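Local atomic coordinates of D-aminopeptidase (Burkholderia sp. LK4, PDB entry 5TZB), a protein that probably acts as an aminopeptidase of the Ntn-hydrolase type, removing N-terminal residues, beta-amino acids among them, from short peptides. Residues V145-Y149 with S259-T263; M189-F194 with Q219-R225; V284-V289 with A342-E346. All blocks are in the same frame, centred on the assembly; numbering follows the deposited sequence.

Interaction 1: residues V145-Y149 with S259-T263; sequences VMETY and SIVVT
M146 and T148 face V261 and S259 across the gap between two β-strands. Carbon-to-carbon contacts join the facing side chains. M146 CB lies 3.7 Å from V261 CG1, and T148 CG2 lies 3.5 Å from S259 CB. The first torsion of T148 (57°) sets its methyl beside the backbone N and facing S259. Its OG1 bonds instead to Q219 NE2. V261 CG1 also comes close to a backbone oxygen, 3.2 Å from E147 O. M146 bends at chi3, and its CE passes near T263 OG1. That hydroxyl is bonded to Y113 OH.

The polar links run through S259 OG and two waters. S259 OG donates to one water at 2.7 Å, and this water donates to E147 OE2. D94 N also meets OE2, and OE1 bonds to T116 OG1. A second water donates to S259 OG, also at 2.7 Å, and accepts from Y149 N. G298 N is a further partner of OG.

The strands run at 144° and belong to different sheets. This is consistent with the sheet-on-sheet interior of the αββα sandwich of S58, Ntn-type, hydrolases. S259 follows a chain break, consistent with the N-terminal serine nucleophile that S58 enzymes expose by self-cleavage.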
ATOM      1  N   VAL C 145      -0.949  18.773   7.045  1.00 16.49           N
ATOM      2  CA  VAL C 145      -0.045  19.265   8.068  1.00 17.17           C
ATOM      3  C   VAL C 145       0.864  18.114   8.449  1.00 18.14           C
ATOM      4  O   VAL C 145       0.395  16.987   8.640  1.00 16.87           O
ATOM      5  CB  VAL C 145      -0.786  19.802   9.304  1.00 17.77           C
ATOM      6  CG1 VAL C 145       0.209  20.346  10.333  1.00 18.02           C
ATOM      7  CG2 VAL C 145      -1.758  20.897   8.900  1.00 17.35           C
ATOM      8  N   MET C 146       2.170  18.381   8.488  1.00 18.95           N
ATOM      9  CA  MET C 146       3.152  17.370   8.848  1.00 17.58           C
ATOM     10  C   MET C 146       3.997  17.914   9.984  1.00 18.14           C
ATOM     11  O   MET C 146       3.908  19.099  10.300  1.00 18.48           O
ATOM     12  CB  MET C 146       3.990  16.987   7.631  1.00 16.83           C
ATOM     13  CG  MET C 146       3.155  16.286   6.551  1.00 17.50           C
ATOM     14  SD  MET C 146       4.082  15.873   5.066  1.00 23.65           S
ATOM     15  CE  MET C 146       4.177  17.486   4.293  1.00 22.48           C
ATOM     16  N   GLU C 147       4.808  17.060  10.610  1.00 17.36           N
ATOM     17  CA  GLU C 147       5.485  17.457  11.832  1.00 17.66           C
ATOM     18  C   GLU C 147       6.804  16.741  12.074  1.00 17.97           C
ATOM     19  O   GLU C 147       7.051  15.673  11.515  1.00 17.66           O
ATOM     20  CB  GLU C 147       4.573  17.214  13.042  1.00 18.02           C
ATOM     21  CG  GLU C 147       4.102  15.768  13.214  1.00 17.51           C
ATOM     22  CD  GLU C 147       5.166  14.835  13.823  1.00 18.56           C
ATOM     23  OE1 GLU C 147       6.076  15.315  14.540  1.00 18.54           O
ATOM     24  OE2 GLU C 147       5.076  13.611  13.583  1.00 18.34           O
ATOM     25  N   THR C 148       7.639  17.342  12.915  1.00 17.97           N
ATOM     26  CA  THR C 148       8.741  16.632  13.561  1.00 18.56           C
ATOM     27  C   THR C 148       8.760  17.048  15.051  1.00 18.39           C
ATOM     28  O   THR C 148       8.077  17.996  15.450  1.00 18.19           O
ATOM     29  CB  THR C 148      10.094  16.914  12.869  1.00 19.34           C
ATOM     30  OG1 THR C 148      10.336  18.321  12.865  1.00 20.11           O
ATOM     31  CG2 THR C 148      10.076  16.411  11.406  1.00 19.41           C
ATOM     32  N   TYR C 149       9.535  16.343  15.867  1.00 19.28           N
ATOM     33  CA  TYR C 149       9.464  16.474  17.326  1.00 20.59           C
ATOM     34  C   TYR C 149      10.580  17.355  17.926  1.00 22.24           C
ATOM     35  O   TYR C 149      11.746  16.957  17.942  1.00 22.68           O
ATOM     36  CB  TYR C 149       9.490  15.064  17.930  1.00 21.10           C
ATOM     37  CG  TYR C 149       9.565  14.984  19.433  1.00 23.84           C
ATOM     38  CD1 TYR C 149       8.429  15.110  20.221  1.00 24.32           C
ATOM     39  CD2 TYR C 149      10.784  14.744  20.068  1.00 25.79           C
ATOM     40  CE1 TYR C 149       8.507  15.027  21.619  1.00 25.94           C
ATOM     41  CE2 TYR C 149      10.873  14.657  21.454  1.00 26.97           C
ATOM     42  CZ  TYR C 149       9.732  14.795  22.224  1.00 27.75           C
ATOM     43  OH  TYR C 149       9.834  14.710  23.600  1.00 29.78           O
ATOM     44  N   SER C 259      13.083  12.466  12.880  1.00 20.60           N
ATOM     45  CA  SER C 259      12.029  12.625  11.883  1.00 20.41           C
ATOM     46  C   SER C 259      12.451  13.586  10.781  1.00 19.64           C
ATOM     47  O   SER C 259      13.245  14.497  11.011  1.00 15.14           O
ATOM     48  CB  SER C 259      10.733  13.134  12.521  1.00 20.86           C
ATOM     49  OG  SER C 259      10.231  12.236  13.498  1.00 23.22           O
ATOM     50  N   ILE C 260      11.909  13.392   9.583  1.00 17.65           N
ATOM     51  CA  ILE C 260      12.077  14.406   8.553  1.00 17.27           C
ATOM     52  C   ILE C 260      10.865  14.427   7.642  1.00 16.19           C
ATOM     53  O   ILE C 260      10.446  13.397   7.110  1.00 13.43           O
ATOM     54  CB  ILE C 260      13.379  14.220   7.710  1.00 20.18           C
ATOM     55  CG1 ILE C 260      13.443  15.277   6.598  1.00 20.62           C
ATOM     56  CG2 ILE C 260      13.492  12.802   7.133  1.00 19.40           C
ATOM     57  CD1 ILE C 260      14.736  15.251   5.782  1.00 21.67           C
ATOM     58  N   VAL C 261      10.288  15.614   7.479  1.00 15.93           N
ATOM     59  CA  VAL C 261       9.191  15.771   6.535  1.00 15.97           C
ATOM     60  C   VAL C 261       9.740  16.446   5.290  1.00 15.97           C
ATOM     61  O   VAL C 261      10.589  17.330   5.370  1.00 15.77           O
ATOM     62  CB  VAL C 261       7.998  16.563   7.133  1.00 22.35           C
ATOM     63  CG1 VAL C 261       7.406  15.802   8.330  1.00 21.64           C
ATOM     64  CG2 VAL C 261       8.412  17.934   7.563  1.00 23.52           C
ATOM     65  N   VAL C 262       9.306  15.954   4.133  1.00 16.53           N
ATOM     66  CA  VAL C 262       9.798  16.430   2.844  1.00 18.72           C
ATOM     67  C   VAL C 262       8.628  16.811   1.939  1.00 18.87           C
ATOM     68  O   VAL C 262       7.676  16.048   1.815  1.00 17.51           O
ATOM     69  CB  VAL C 262      10.655  15.347   2.116  1.00 15.06           C
ATOM     70  CG1 VAL C 262      11.196  15.885   0.813  1.00 14.31           C
ATOM     71  CG2 VAL C 262      11.817  14.892   2.993  1.00 15.01           C
ATOM     72  N   THR C 263       8.685  17.995   1.335  1.00 18.61           N
ATOM     73  CA  THR C 263       7.778  18.311   0.244  1.00 17.83           C
ATOM     74  C   THR C 263       8.604  18.505  -1.011  1.00 18.04           C
ATOM     75  O   THR C 263       9.570  19.260  -1.006  1.00 18.71           O
ATOM     76  CB  THR C 263       6.912  19.574   0.489  1.00 19.86           C
ATOM     77  OG1 THR C 263       6.059  19.376   1.622  1.00 20.28           O
ATOM     78  CG2 THR C 263       6.020  19.842  -0.725  1.00 18.99           C
TER
HETATM   79  O   HOH W   1       7.607  12.124  14.203  1.00 19.07           O
HETATM   80  O   HOH W   2      11.191  13.806  15.458  1.00 41.80           O

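Interaction 2: residues M189-F194 with Q219-R225; sequences MICHEF and QANYGVR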
ATOM      1  N   MET C 189      14.505  22.210  15.972  1.00 21.66           N
ATOM      2  CA  MET C 189      14.885  20.892  15.483  1.00 20.56           C
ATOM      3  C   MET C 189      16.394  20.615  15.509  1.00 21.44           C
ATOM      4  O   MET C 189      17.229  21.524  15.520  1.00 22.19           O
ATOM      5  CB  MET C 189      14.341  20.698  14.065  1.00 21.07           C
ATOM      6  CG  MET C 189      12.819  20.827  13.994  1.00 19.97           C
ATOM      7  SD  MET C 189      12.005  19.740  15.192  1.00 24.49           S
ATOM      8  CE  MET C 189      10.329  20.383  15.154  1.00 24.83           C
ATOM      9  N   ILE C 190      16.713  19.330  15.527  1.00 21.74           N
ATOM     10  CA  ILE C 190      18.072  18.830  15.677  1.00 21.92           C
ATOM     11  C   ILE C 190      18.331  17.751  14.629  1.00 19.65           C
ATOM     12  O   ILE C 190      17.535  16.827  14.480  1.00 18.76           O
ATOM     13  CB  ILE C 190      18.279  18.263  17.090  1.00 21.91           C
ATOM     14  CG1 ILE C 190      18.134  19.381  18.130  1.00 23.75           C
ATOM     15  CG2 ILE C 190      19.613  17.546  17.203  1.00 19.40           C
ATOM     16  CD1 ILE C 190      18.128  18.892  19.579  1.00 23.05           C
ATOM     17  N   CYS C 191      19.428  17.878  13.892  1.00 19.55           N
ATOM     18  CA  CYS C 191      19.731  16.952  12.802  1.00 19.01           C
ATOM     19  C   CYS C 191      21.176  16.462  12.886  1.00 20.23           C
ATOM     20  O   CYS C 191      22.109  17.254  13.019  1.00 21.32           O
ATOM     21  CB  CYS C 191      19.460  17.614  11.451  1.00 18.00           C
ATOM     22  SG  CYS C 191      19.760  16.555  10.013  1.00 21.68           S
ATOM     23  N   HIS C 192      21.349  15.145  12.836  1.00 20.34           N
ATOM     24  CA  HIS C 192      22.659  14.527  13.027  1.00 21.53           C
ATOM     25  C   HIS C 192      23.384  15.073  14.264  1.00 22.76           C
ATOM     26  O   HIS C 192      24.603  15.271  14.262  1.00 22.96           O
ATOM     27  CB  HIS C 192      23.513  14.686  11.764  1.00 21.20           C
ATOM     28  CG  HIS C 192      23.077  13.786  10.646  1.00 20.60           C
ATOM     29  ND1 HIS C 192      23.307  12.425  10.660  1.00 20.19           N
ATOM     30  CD2 HIS C 192      22.427  14.045   9.485  1.00 20.02           C
ATOM     31  CE1 HIS C 192      22.819  11.886   9.554  1.00 19.46           C
ATOM     32  NE2 HIS C 192      22.286  12.848   8.822  1.00 19.35           N
ATOM     33  N   GLU C 193      22.596  15.330  15.310  1.00 23.21           N
ATOM     34  CA  GLU C 193      23.095  15.809  16.592  1.00 22.98           C
ATOM     35  C   GLU C 193      23.807  17.157  16.448  1.00 23.36           C
ATOM     36  O   GLU C 193      24.660  17.513  17.262  1.00 22.76           O
ATOM     37  CB  GLU C 193      24.003  14.753  17.227  1.00 23.43           C
ATOM     38  CG  GLU C 193      23.295  13.416  17.352  1.00 23.39           C
ATOM     39  CD  GLU C 193      24.148  12.336  17.988  1.00 22.68           C
ATOM     40  OE1 GLU C 193      24.329  11.261  17.361  1.00 21.51           O
ATOM     41  OE2 GLU C 193      24.606  12.551  19.121  1.00 22.84           O
ATOM     42  N   PHE C 194      23.468  17.871  15.377  1.00 23.97           N
ATOM     43  CA  PHE C 194      23.751  19.295  15.236  1.00 24.91           C
ATOM     44  C   PHE C 194      22.424  20.027  15.146  1.00 24.74           C
ATOM     45  O   PHE C 194      21.370  19.387  15.100  1.00 24.50           O
ATOM     46  CB  PHE C 194      24.562  19.592  13.982  1.00 26.87           C
ATOM     47  CG  PHE C 194      25.959  19.077  14.018  1.00 28.91           C
ATOM     48  CD1 PHE C 194      26.911  19.661  14.845  1.00 30.57           C
ATOM     49  CD2 PHE C 194      26.339  18.030  13.187  1.00 29.31           C
ATOM     50  CE1 PHE C 194      28.222  19.189  14.867  1.00 30.76           C
ATOM     51  CE2 PHE C 194      27.646  17.557  13.196  1.00 30.60           C
ATOM     52  CZ  PHE C 194      28.590  18.137  14.039  1.00 30.73           C
ATOM     53  N   GLN C 219      12.009  19.661   6.556  1.00 20.07           N
ATOM     54  CA  GLN C 219      12.172  19.984   7.965  1.00 20.54           C
ATOM     55  C   GLN C 219      12.926  18.803   8.569  1.00 20.79           C
ATOM     56  O   GLN C 219      12.344  17.746   8.823  1.00 20.46           O
ATOM     57  CB  GLN C 219      10.822  20.221   8.643  1.00 19.87           C
ATOM     58  CG  GLN C 219      10.892  20.545  10.119  1.00 19.57           C
ATOM     59  CD  GLN C 219       9.568  21.066  10.643  1.00 19.76           C
ATOM     60  OE1 GLN C 219       9.123  22.145  10.249  1.00 20.64           O
ATOM     61  NE2 GLN C 219       8.927  20.299  11.527  1.00 18.29           N
ATOM     62  N   ALA C 220      14.237  18.982   8.731  1.00 20.56           N
ATOM     63  CA  ALA C 220      15.152  17.898   9.074  1.00 20.25           C
ATOM     64  C   ALA C 220      15.390  17.831  10.578  1.00 20.35           C
ATOM     65  O   ALA C 220      15.867  18.800  11.185  1.00 19.86           O
ATOM     66  CB  ALA C 220      16.484  18.063   8.330  1.00 21.26           C
ATOM     67  N   ASN C 221      15.061  16.677  11.152  1.00 20.06           N
ATOM     68  CA  ASN C 221      15.126  16.452  12.590  1.00 20.22           C
ATOM     69  C   ASN C 221      15.523  15.014  12.909  1.00 19.64           C
ATOM     70  O   ASN C 221      15.020  14.428  13.857  1.00 18.96           O
ATOM     71  CB  ASN C 221      13.764  16.770  13.216  1.00 19.78           C
ATOM     72  CG  ASN C 221      13.809  16.855  14.731  1.00 20.34           C
ATOM     73  OD1 ASN C 221      14.627  17.570  15.301  1.00 20.52           O
ATOM     74  ND2 ASN C 221      12.919  16.109  15.392  1.00 20.19           N
ATOM     75  N   TYR C 222      16.416  14.442  12.106  1.00 19.43           N
ATOM     76  CA  TYR C 222      16.722  13.014  12.195  1.00 19.07           C
ATOM     77  C   TYR C 222      18.229  12.788  12.357  1.00 20.19           C
ATOM     78  O   TYR C 222      19.027  13.691  12.125  1.00 20.73           O
ATOM     79  CB  TYR C 222      16.244  12.282  10.925  1.00 18.48           C
ATOM     80  CG  TYR C 222      17.243  12.518   9.818  1.00 17.51           C
ATOM     81  CD1 TYR C 222      18.254  11.597   9.559  1.00 15.27           C
ATOM     82  CD2 TYR C 222      17.220  13.695   9.081  1.00 16.73           C
ATOM     83  CE1 TYR C 222      19.223  11.848   8.598  1.00 16.33           C
ATOM     84  CE2 TYR C 222      18.184  13.956   8.106  1.00 16.54           C
ATOM     85  CZ  TYR C 222      19.182  13.019   7.870  1.00 16.62           C
ATOM     86  OH  TYR C 222      20.149  13.249   6.910  1.00 16.66           O
ATOM     87  N   GLY C 223      18.610  11.562  12.709  1.00 20.48           N
ATOM     88  CA  GLY C 223      19.953  11.090  12.436  1.00 20.81           C
ATOM     89  C   GLY C 223      20.970  11.114  13.543  1.00 22.35           C
ATOM     90  O   GLY C 223      20.975  11.990  14.417  1.00 22.21           O
ATOM     91  N   VAL C 224      21.855  10.132  13.500  1.00 23.65           N
ATOM     92  CA  VAL C 224      22.934  10.099  14.464  1.00 25.04           C
ATOM     93  C   VAL C 224      24.186  10.716  13.846  1.00 23.62           C
ATOM     94  O   VAL C 224      24.389  10.702  12.623  1.00 21.82           O
ATOM     95  CB  VAL C 224      23.226   8.667  14.951  1.00 26.79           C
ATOM     96  CG1 VAL C 224      21.922   7.989  15.375  1.00 26.64           C
ATOM     97  CG2 VAL C 224      23.851   7.863  13.864  1.00 27.14           C
ATOM     98  N   ARG C 225      25.005  11.275  14.718  1.00 23.62           N
ATOM     99  CA  ARG C 225      26.207  12.003  14.331  1.00 24.09           C
ATOM    100  C   ARG C 225      27.111  11.281  13.311  1.00 23.64           C
ATOM    101  O   ARG C 225      27.355  11.803  12.211  1.00 22.34           O
ATOM    102  CB  ARG C 225      27.014  12.315  15.594  1.00 23.55           C
ATOM    103  CG  ARG C 225      28.298  13.072  15.336  1.00 24.23           C
ATOM    104  CD  ARG C 225      28.054  14.506  14.863  1.00 24.09           C
ATOM    105  NE  ARG C 225      27.335  15.333  15.834  1.00 24.69           N
ATOM    106  CZ  ARG C 225      27.870  15.797  16.967  1.00 25.38           C
ATOM    107  NH1 ARG C 225      29.127  15.492  17.291  1.00 25.80           N
ATOM    108  NH2 ARG C 225      27.152  16.561  17.788  1.00 24.47           N
TER
HETATM  109  O   HOH W   3      20.006  14.181  15.635  1.00 21.31           O
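H192 uses its backbone N, backbone O and both ring nitrogens on segment 219-225. H192 N donates to Y222 O at 2.8 Å, nearly straight. H192 ND1 donates to V224 O at 2.8 Å; the oxygen lies in the imidazole plane, although the donor stands above the carbonyl plane. H192 NE2 makes a weak bond to Y222 OH at 2.9 Å. With chi1 at -74°, the ring sits beside its own backbone N, and G223 CA lies over one face as a CH-π contact.

R225 takes up two carbonyls of the turn. NE bonds to H192 O, and R225 NH2 bonds to E193 O at 2.7 Å. Both oxygens lie close to the guanidinium plane. NH2 also meets P243 O, and NH1 turns to V242 O and L239 O. One face of the group is stacked on the F194 ring, with planes 17° apart, a cation-π contact. R225 N donates to E193 OE1 at 2.7 Å, while OE2 goes to S244 OG. A water links E193 N to G223 O.

At the other end, I190 N donates to N221 OD1 at 2.7 Å, almost straight. N221 ND2 is taken by Y149 O, so both ends of the amide are fixed. C191 SG lies obliquely beside the Y222 ring, 3.6 Å from CE2.

C191 and F194 pair in both directions through their backbones around H192 and E193. This is a β-hairpin with a two-residue type I' turn, docked where strand 213-220 runs out into a loop.

Interaction 3: residues V284-V289 with A342-E346; sequences VGLARV and AEAVE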
ATOM      1  N   VAL C 284      15.863   8.340  -1.411  1.00 16.79           N
ATOM      2  CA  VAL C 284      17.183   8.300  -2.020  1.00 16.80           C
ATOM      3  C   VAL C 284      18.016   9.484  -1.543  1.00 16.40           C
ATOM      4  O   VAL C 284      19.184   9.312  -1.146  1.00 18.69           O
ATOM      5  CB  VAL C 284      17.085   8.277  -3.557  1.00 17.73           C
ATOM      6  CG1 VAL C 284      18.465   8.242  -4.174  1.00 18.06           C
ATOM      7  CG2 VAL C 284      16.271   7.075  -3.996  1.00 17.46           C
ATOM      8  N   GLY C 285      17.443  10.681  -1.561  1.00 14.39           N
ATOM      9  CA  GLY C 285      18.173  11.840  -1.071  1.00 16.41           C
ATOM     10  C   GLY C 285      18.545  11.722   0.410  1.00 17.40           C
ATOM     11  O   GLY C 285      19.695  11.964   0.803  1.00 17.52           O
ATOM     12  N   LEU C 286      17.568  11.329   1.226  1.00 16.49           N
ATOM     13  CA  LEU C 286      17.764  11.181   2.674  1.00 16.71           C
ATOM     14  C   LEU C 286      18.834  10.139   2.994  1.00 16.57           C
ATOM     15  O   LEU C 286      19.686  10.357   3.862  1.00 18.86           O
ATOM     16  CB  LEU C 286      16.433  10.793   3.348  1.00 13.51           C
ATOM     17  CG  LEU C 286      16.448  10.371   4.824  1.00 13.67           C
ATOM     18  CD1 LEU C 286      16.974  11.495   5.730  1.00 14.17           C
ATOM     19  CD2 LEU C 286      15.043   9.896   5.269  1.00 16.05           C
ATOM     20  N   ALA C 287      18.797   9.016   2.277  1.00 15.95           N
ATOM     21  CA  ALA C 287      19.754   7.928   2.497  1.00 15.78           C
ATOM     22  C   ALA C 287      21.179   8.388   2.230  1.00 16.25           C
ATOM     23  O   ALA C 287      22.100   7.963   2.919  1.00 15.45           O
ATOM     24  CB  ALA C 287      19.431   6.728   1.615  1.00 14.51           C
ATOM     25  N   ARG C 288      21.355   9.231   1.213  1.00 16.41           N
ATOM     26  CA  ARG C 288      22.702   9.666   0.826  1.00 16.53           C
ATOM     27  C   ARG C 288      23.324  10.625   1.851  1.00 16.70           C
ATOM     28  O   ARG C 288      24.543  10.791   1.881  1.00 18.48           O
ATOM     29  CB  ARG C 288      22.699  10.262  -0.606  1.00 20.70           C
ATOM     30  CG  ARG C 288      22.501   9.143  -1.634  1.00 22.30           C
ATOM     31  CD  ARG C 288      22.464   9.498  -3.127  1.00 25.42           C
ATOM     32  NE  ARG C 288      21.929  10.801  -3.467  1.00 27.39           N
ATOM     33  CZ  ARG C 288      21.424  11.113  -4.663  1.00 28.19           C
ATOM     34  NH1 ARG C 288      20.958  12.339  -4.880  1.00 27.75           N
ATOM     35  NH2 ARG C 288      21.349  10.201  -5.630  1.00 27.62           N
ATOM     36  N   VAL C 289      22.506  11.247   2.697  1.00 16.28           N
ATOM     37  CA  VAL C 289      23.035  12.096   3.774  1.00 17.17           C
ATOM     38  C   VAL C 289      23.278  11.279   5.061  1.00 18.09           C
ATOM     39  O   VAL C 289      24.021  11.716   5.964  1.00 17.63           O
ATOM     40  CB  VAL C 289      22.095  13.278   4.053  1.00 17.18           C
ATOM     41  CG1 VAL C 289      22.723  14.275   5.023  1.00 17.85           C
ATOM     42  CG2 VAL C 289      21.759  13.975   2.744  1.00 17.48           C
ATOM     43  N   ALA C 342      15.916  13.570  -6.048  1.00 15.33           N
ATOM     44  CA  ALA C 342      16.856  12.967  -5.113  1.00 17.32           C
ATOM     45  C   ALA C 342      17.951  13.957  -4.750  1.00 17.70           C
ATOM     46  O   ALA C 342      18.297  14.099  -3.577  1.00 17.43           O
ATOM     47  CB  ALA C 342      17.462  11.679  -5.702  1.00 17.63           C
ATOM     48  N   GLU C 343      18.481  14.663  -5.748  1.00 18.88           N
ATOM     49  CA  GLU C 343      19.507  15.686  -5.495  1.00 18.76           C
ATOM     50  C   GLU C 343      18.977  16.860  -4.675  1.00 19.08           C
ATOM     51  O   GLU C 343      19.681  17.373  -3.785  1.00 19.31           O
ATOM     52  CB  GLU C 343      20.084  16.230  -6.813  1.00 17.61           C
ATOM     53  CG  GLU C 343      20.995  15.262  -7.557  1.00 19.03           C
ATOM     54  CD  GLU C 343      21.778  15.911  -8.694  1.00 20.79           C
ATOM     55  OE1 GLU C 343      21.750  17.160  -8.854  1.00 20.21           O
ATOM     56  OE2 GLU C 343      22.431  15.149  -9.438  1.00 22.75           O
ATOM     57  N   ALA C 344      17.759  17.306  -5.008  1.00 18.09           N
ATOM     58  CA  ALA C 344      17.163  18.463  -4.348  1.00 17.55           C
ATOM     59  C   ALA C 344      16.977  18.194  -2.860  1.00 18.35           C
ATOM     60  O   ALA C 344      17.265  19.051  -2.024  1.00 18.02           O
ATOM     61  CB  ALA C 344      15.840  18.808  -4.988  1.00 17.54           C
ATOM     62  N   VAL C 345      16.504  16.991  -2.537  1.00 18.27           N
ATOM     63  CA  VAL C 345      16.318  16.581  -1.150  1.00 17.63           C
ATOM     64  C   VAL C 345      17.657  16.470  -0.421  1.00 18.83           C
ATOM     65  O   VAL C 345      17.795  16.945   0.716  1.00 19.72           O
ATOM     66  CB  VAL C 345      15.568  15.240  -1.064  1.00 15.78           C
ATOM     67  CG1 VAL C 345      15.605  14.688   0.367  1.00 16.11           C
ATOM     68  CG2 VAL C 345      14.149  15.420  -1.553  1.00 14.75           C
ATOM     69  N   GLU C 346      18.643  15.853  -1.070  1.00 18.27           N
ATOM     70  CA  GLU C 346      19.959  15.718  -0.461  1.00 19.74           C
ATOM     71  C   GLU C 346      20.529  17.104  -0.112  1.00 19.62           C
ATOM     72  O   GLU C 346      20.981  17.324   1.011  1.00 18.82           O
ATOM     73  CB  GLU C 346      20.920  14.956  -1.388  1.00 20.81           C
ATOM     74  CG  GLU C 346      22.293  14.647  -0.776  1.00 22.13           C
ATOM     75  CD  GLU C 346      23.214  13.901  -1.738  1.00 22.38           C
ATOM     76  OE1 GLU C 346      22.745  13.518  -2.826  1.00 21.53           O
ATOM     77  OE2 GLU C 346      24.409  13.716  -1.423  1.00 23.72           O
TER
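E346 OE1 is gripped by two nitrogens of R288. R288 NE lies 2.9 Å and R288 NH1 3.0 Å from E346 OE1. Both hydrogen bonds are weak and bent, but the pair is a salt bridge. The oxygen sits at the guanidinium edge, and the carboxylate plane is turned 53° from the guanidinium. E346 reaches this position as an extended chain, with CG anti to the backbone N (chi1 -174°). R288 bends at chi3, which brings R288 NH1 against the start of the partner segment, 3.7 Å from A342 CB.

Next to the ion pair the two helices, 272-289 and 331-355, pack closely. The axes of the two segments approach to 7.5 Å and cross at -46°. G285 makes this possible. It has no side chain, and G285 CA comes to 3.4 Å from A342 O. These helices belong to a helical layer, consistent with the αββα sandwich: L286 reaches I260 and V345 reaches V262 on strand 260-266.

Apolar side chains flank the glycine. V284 CG1 touches A342 CB at 3.9 Å. V289 CG2 lies 3.6 Å from E346 CG, the two side chains meeting at a slant. E343 points away and pairs with R203. Another subunit packs on V284, A287, R288 and A342; A287 O accepts from R288 NE of that subunit.

How the interactions relate
Interactions 1 and 2 join directly, their centres 12 Å apart. T148 OG1 meets Q219 NE2 at 2.8 Å, and Y149 O meets N221 ND2 at 2.9 Å. Strands 213-220 and 260-266 are neighbours in one sheet, and S259 O lies 3.2 Å from N221 CB. N221 therefore borders the probable nucleophile, and its OD1 is held by I190 of the hairpin. Interaction 3 lies 15 Å from interaction 1 and 14 Å from interaction 2, centre to centre. I260 CG2 touches L286 CD2, and V262 CG1 touches V345 CG2, each at 3.8 Å. Y222 OH lies 3.4 Å from V289 CG1. Helices 272-289 and 331-355 thus back the strand that follows S259.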